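Long-range contact in uncharacterized protein (Legionella longbeachae NSW150, PDB 4JZA), which is a phosphoinositide phosphatase that probably removes phosphate from the inositol head group of host lipids, notably phosphatidylinositol 3-phosphate: residues R341-P346 with T380-N385. Sequence-based numbering, arbitrary orientation.
Sequences RHRTLP and TRDGLN
An ST turn at Thr380-Asp382, in the loop between strand 365-374 and helix 388-402, meets segment 341-346, in the loop before strand 352-359, and two hydrogen bonds take hold of the backbone of Arg343. Thr380 suits the place because its hydroxyl both gives and receives. With OG1 anti to its own backbone N (chi1 169°), it accepts from Asp382 N at 3.1 Å, which closes the turn, and donates across the interface to Arg343 O. The distance from Thr380 OG1 to Arg343 O is 2.5 Å, and the hydroxyl approaches in the carbonyl plane on a lone pair. The second bond uses the other backbone polar atom of Arg343: Arg343 N donates to Asp382 OD2 at 3.3 Å (N-H...O 141°), a long and bent bond that reaches the carboxylate from above its plane. The short aspartate side chain, its CG anti to its carbonyl carbon, reaches across so that OD2 comes to the amide. Arg343 CB sits between the two grips, 3.3 Å from Thr380 OG1. Beyond it the arginine chain bends at chi2 and chi3, bringing one guanidinium face over Thr380, whose CB lies towards the rim. The guanidinium does not pair with Asp382, though their opposite charges may still attract weakly. Thr344 adds its methyl, CG2, 3.8 Å from Asp382 OD2, while its OG1 bonds to Gln317. Arg341 turns its end away from this contact, forming a salt bridge with Glu133 and bonding to Asn130, both of helix 122-140. Here an ST turn and the aspartate that closes it hold the backbone of one residue in another loop, linking the connections that flank the adjacent antiparallel strands 352-359 and 365-374 of the mixed sheet.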
ATOM      1  N   ARG A 341      -3.615   0.227  -3.366  1.00 38.04           N
ATOM      2  CA  ARG A 341      -2.479  -0.603  -2.892  1.00 37.41           C
ATOM      3  C   ARG A 341      -2.930  -1.657  -1.904  1.00 38.93           C
ATOM      4  O   ARG A 341      -2.151  -2.495  -1.481  1.00 38.64           O
ATOM      5  CB  ARG A 341      -1.474   0.242  -2.154  1.00 35.97           C
ATOM      6  CG  ARG A 341      -0.738   1.260  -2.976  1.00 36.33           C
ATOM      7  CD  ARG A 341      -0.038   2.208  -1.999  1.00 37.46           C
ATOM      8  NE  ARG A 341      -0.920   3.218  -1.438  1.00 35.01           N
ATOM      9  CZ  ARG A 341      -0.671   3.913  -0.351  1.00 36.09           C
ATOM     10  NH1 ARG A 341       0.444   3.733   0.345  1.00 39.15           N
ATOM     11  NH2 ARG A 341      -1.556   4.798   0.047  1.00 38.15           N
ATOM     12  N   HIS A 342      -4.194  -1.573  -1.520  1.00 38.45           N
ATOM     13  CA  HIS A 342      -4.694  -2.247  -0.378  1.00 35.21           C
ATOM     14  C   HIS A 342      -5.418  -3.489  -0.854  1.00 33.64           C
ATOM     15  O   HIS A 342      -6.641  -3.534  -0.885  1.00 29.36           O
ATOM     16  CB  HIS A 342      -5.643  -1.326   0.397  1.00 35.33           C
ATOM     17  CG  HIS A 342      -6.021  -1.877   1.729  1.00 37.59           C
ATOM     18  ND1 HIS A 342      -6.407  -1.113   2.774  1.00 37.71           N
ATOM     19  CD2 HIS A 342      -6.080  -3.140   2.170  1.00 38.40           C
ATOM     20  CE1 HIS A 342      -6.628  -1.880   3.827  1.00 40.93           C
ATOM     21  NE2 HIS A 342      -6.480  -3.118   3.470  1.00 39.63           N
ATOM     22  N   ARG A 343      -4.650  -4.531  -1.148  1.00 35.43           N
ATOM     23  CA  ARG A 343      -5.245  -5.745  -1.723  1.00 37.73           C
ATOM     24  C   ARG A 343      -5.223  -6.984  -0.830  1.00 39.07           C
ATOM     25  O   ARG A 343      -5.178  -8.125  -1.332  1.00 39.09           O
ATOM     26  CB  ARG A 343      -4.571  -5.978  -3.076  1.00 38.61           C
ATOM     27  CG  ARG A 343      -4.490  -4.674  -3.854  1.00 37.25           C
ATOM     28  CD  ARG A 343      -5.891  -4.248  -4.260  1.00 39.29           C
ATOM     29  NE  ARG A 343      -6.219  -4.993  -5.454  1.00 39.06           N
ATOM     30  CZ  ARG A 343      -7.089  -5.948  -5.506  1.00 42.62           C
ATOM     31  NH1 ARG A 343      -7.815  -6.227  -4.463  1.00 48.88           N
ATOM     32  NH2 ARG A 343      -7.264  -6.603  -6.620  1.00 47.59           N
ATOM     33  N   THR A 344      -5.251  -6.743   0.492  1.00 40.27           N
ATOM     34  CA  THR A 344      -5.230  -7.784   1.500  1.00 39.45           C
ATOM     35  C   THR A 344      -6.629  -8.163   2.043  1.00 43.02           C
ATOM     36  O   THR A 344      -6.766  -9.145   2.782  1.00 41.75           O
ATOM     37  CB  THR A 344      -4.356  -7.359   2.685  1.00 38.92           C
ATOM     38  OG1 THR A 344      -4.773  -6.091   3.173  1.00 38.59           O
ATOM     39  CG2 THR A 344      -2.943  -7.256   2.272  1.00 39.15           C
ATOM     40  N   LEU A 345      -7.661  -7.400   1.669  1.00 42.79           N
ATOM     41  CA  LEU A 345      -9.021  -7.688   2.090  1.00 39.80           C
ATOM     42  C   LEU A 345      -9.835  -8.009   0.838  1.00 41.77           C
ATOM     43  O   LEU A 345      -9.613  -7.452  -0.240  1.00 37.48           O
ATOM     44  CB  LEU A 345      -9.602  -6.489   2.809  1.00 39.80           C
ATOM     45  CG  LEU A 345      -8.817  -5.946   4.018  1.00 40.43           C
ATOM     46  CD1 LEU A 345      -9.447  -4.639   4.497  1.00 41.59           C
ATOM     47  CD2 LEU A 345      -8.838  -6.929   5.166  1.00 38.09           C
ATOM     48  N   PRO A 346     -10.791  -8.931   0.962  1.00 45.01           N
ATOM     49  CA  PRO A 346     -11.450  -9.474  -0.213  1.00 44.11           C
ATOM     50  C   PRO A 346     -12.633  -8.648  -0.689  1.00 41.95           C
ATOM     51  O   PRO A 346     -13.734  -9.129  -0.768  1.00 42.60           O
ATOM     52  CB  PRO A 346     -11.886 -10.862   0.262  1.00 45.20           C
ATOM     53  CG  PRO A 346     -12.138 -10.693   1.707  1.00 44.97           C
ATOM     54  CD  PRO A 346     -11.201  -9.627   2.196  1.00 44.31           C
ATOM     55  N   THR A 380      -5.671 -10.562  -6.456  1.00 46.26           N
ATOM     56  CA  THR A 380      -4.782  -9.771  -5.595  1.00 46.02           C
ATOM     57  C   THR A 380      -3.310 -10.156  -5.726  1.00 43.03           C
ATOM     58  O   THR A 380      -2.932 -11.269  -5.448  1.00 45.70           O
ATOM     59  CB  THR A 380      -5.253  -9.776  -4.135  1.00 44.49           C
ATOM     60  OG1 THR A 380      -4.230  -9.216  -3.325  1.00 43.36           O
ATOM     61  CG2 THR A 380      -5.586 -11.188  -3.669  1.00 45.69           C
ATOM     62  N   ARG A 381      -2.489  -9.217  -6.182  1.00 43.32           N
ATOM     63  CA  ARG A 381      -1.034  -9.382  -6.161  1.00 44.25           C
ATOM     64  C   ARG A 381      -0.454  -9.592  -4.745  1.00 42.16           C
ATOM     65  O   ARG A 381       0.647 -10.103  -4.596  1.00 46.41           O
ATOM     66  CB  ARG A 381      -0.346  -8.156  -6.802  1.00 45.35           C
ATOM     67  CG  ARG A 381      -0.478  -6.886  -5.969  1.00 47.49           C
ATOM     68  CD  ARG A 381       0.340  -5.733  -6.532  1.00 48.93           C
ATOM     69  NE  ARG A 381       1.747  -6.106  -6.683  1.00 51.06           N
ATOM     70  CZ  ARG A 381       2.597  -5.594  -7.589  1.00 58.01           C
ATOM     71  NH1 ARG A 381       2.233  -4.656  -8.490  1.00 52.09           N
ATOM     72  NH2 ARG A 381       3.849  -6.068  -7.620  1.00 63.65           N
ATOM     73  N   ASP A 382      -1.181  -9.177  -3.721  1.00 40.25           N
ATOM     74  CA  ASP A 382      -0.716  -9.286  -2.351  1.00 42.48           C
ATOM     75  C   ASP A 382      -0.887 -10.714  -1.773  1.00 43.89           C
ATOM     76  O   ASP A 382      -0.305 -11.057  -0.728  1.00 43.41           O
ATOM     77  CB  ASP A 382      -1.447  -8.270  -1.444  1.00 42.48           C
ATOM     78  CG  ASP A 382      -1.046  -6.789  -1.710  1.00 46.21           C
ATOM     79  OD1 ASP A 382      -0.133  -6.513  -2.536  1.00 48.67           O
ATOM     80  OD2 ASP A 382      -1.649  -5.888  -1.062  1.00 45.80           O
ATOM     81  N   GLY A 383      -1.661 -11.554  -2.439  1.00 43.58           N
ATOM     82  CA  GLY A 383      -1.951 -12.858  -1.904  1.00 45.85           C
ATOM     83  C   GLY A 383      -1.433 -14.012  -2.736  1.00 48.28           C
ATOM     84  O   GLY A 383      -1.989 -15.111  -2.664  1.00 50.45           O
ATOM     85  N   LEU A 384      -0.368 -13.795  -3.502  1.00 49.26           N
ATOM     86  CA  LEU A 384       0.133 -14.851  -4.376  1.00 52.30           C
ATOM     87  C   LEU A 384       0.835 -15.980  -3.615  1.00 54.75           C
ATOM     88  O   LEU A 384       1.095 -17.050  -4.184  1.00 62.37           O
ATOM     89  CB  LEU A 384       1.073 -14.282  -5.432  1.00 50.98           C
ATOM     90  CG  LEU A 384       0.457 -13.225  -6.354  1.00 51.05           C
ATOM     91  CD1 LEU A 384       1.546 -12.722  -7.264  1.00 48.65           C
ATOM     92  CD2 LEU A 384      -0.695 -13.806  -7.154  1.00 51.75           C
ATOM     93  N   ASN A 385       1.138 -15.750  -2.346  1.00 51.11           N
ATOM     94  CA  ASN A 385       1.668 -16.800  -1.508  1.00 53.34           C
ATOM     95  C   ASN A 385       0.696 -17.328  -0.484  1.00 51.98           C
ATOM     96  O   ASN A 385       1.055 -18.142   0.330  1.00 52.44           O
ATOM     97  CB  ASN A 385       2.929 -16.316  -0.825  1.00 56.52           C
ATOM     98  CG  ASN A 385       4.065 -16.114  -1.817  1.00 61.88           C
ATOM     99  OD1 ASN A 385       4.330 -16.961  -2.701  1.00 66.62           O
ATOM    100  ND2 ASN A 385       4.736 -15.006  -1.682  1.00 59.98           N
TER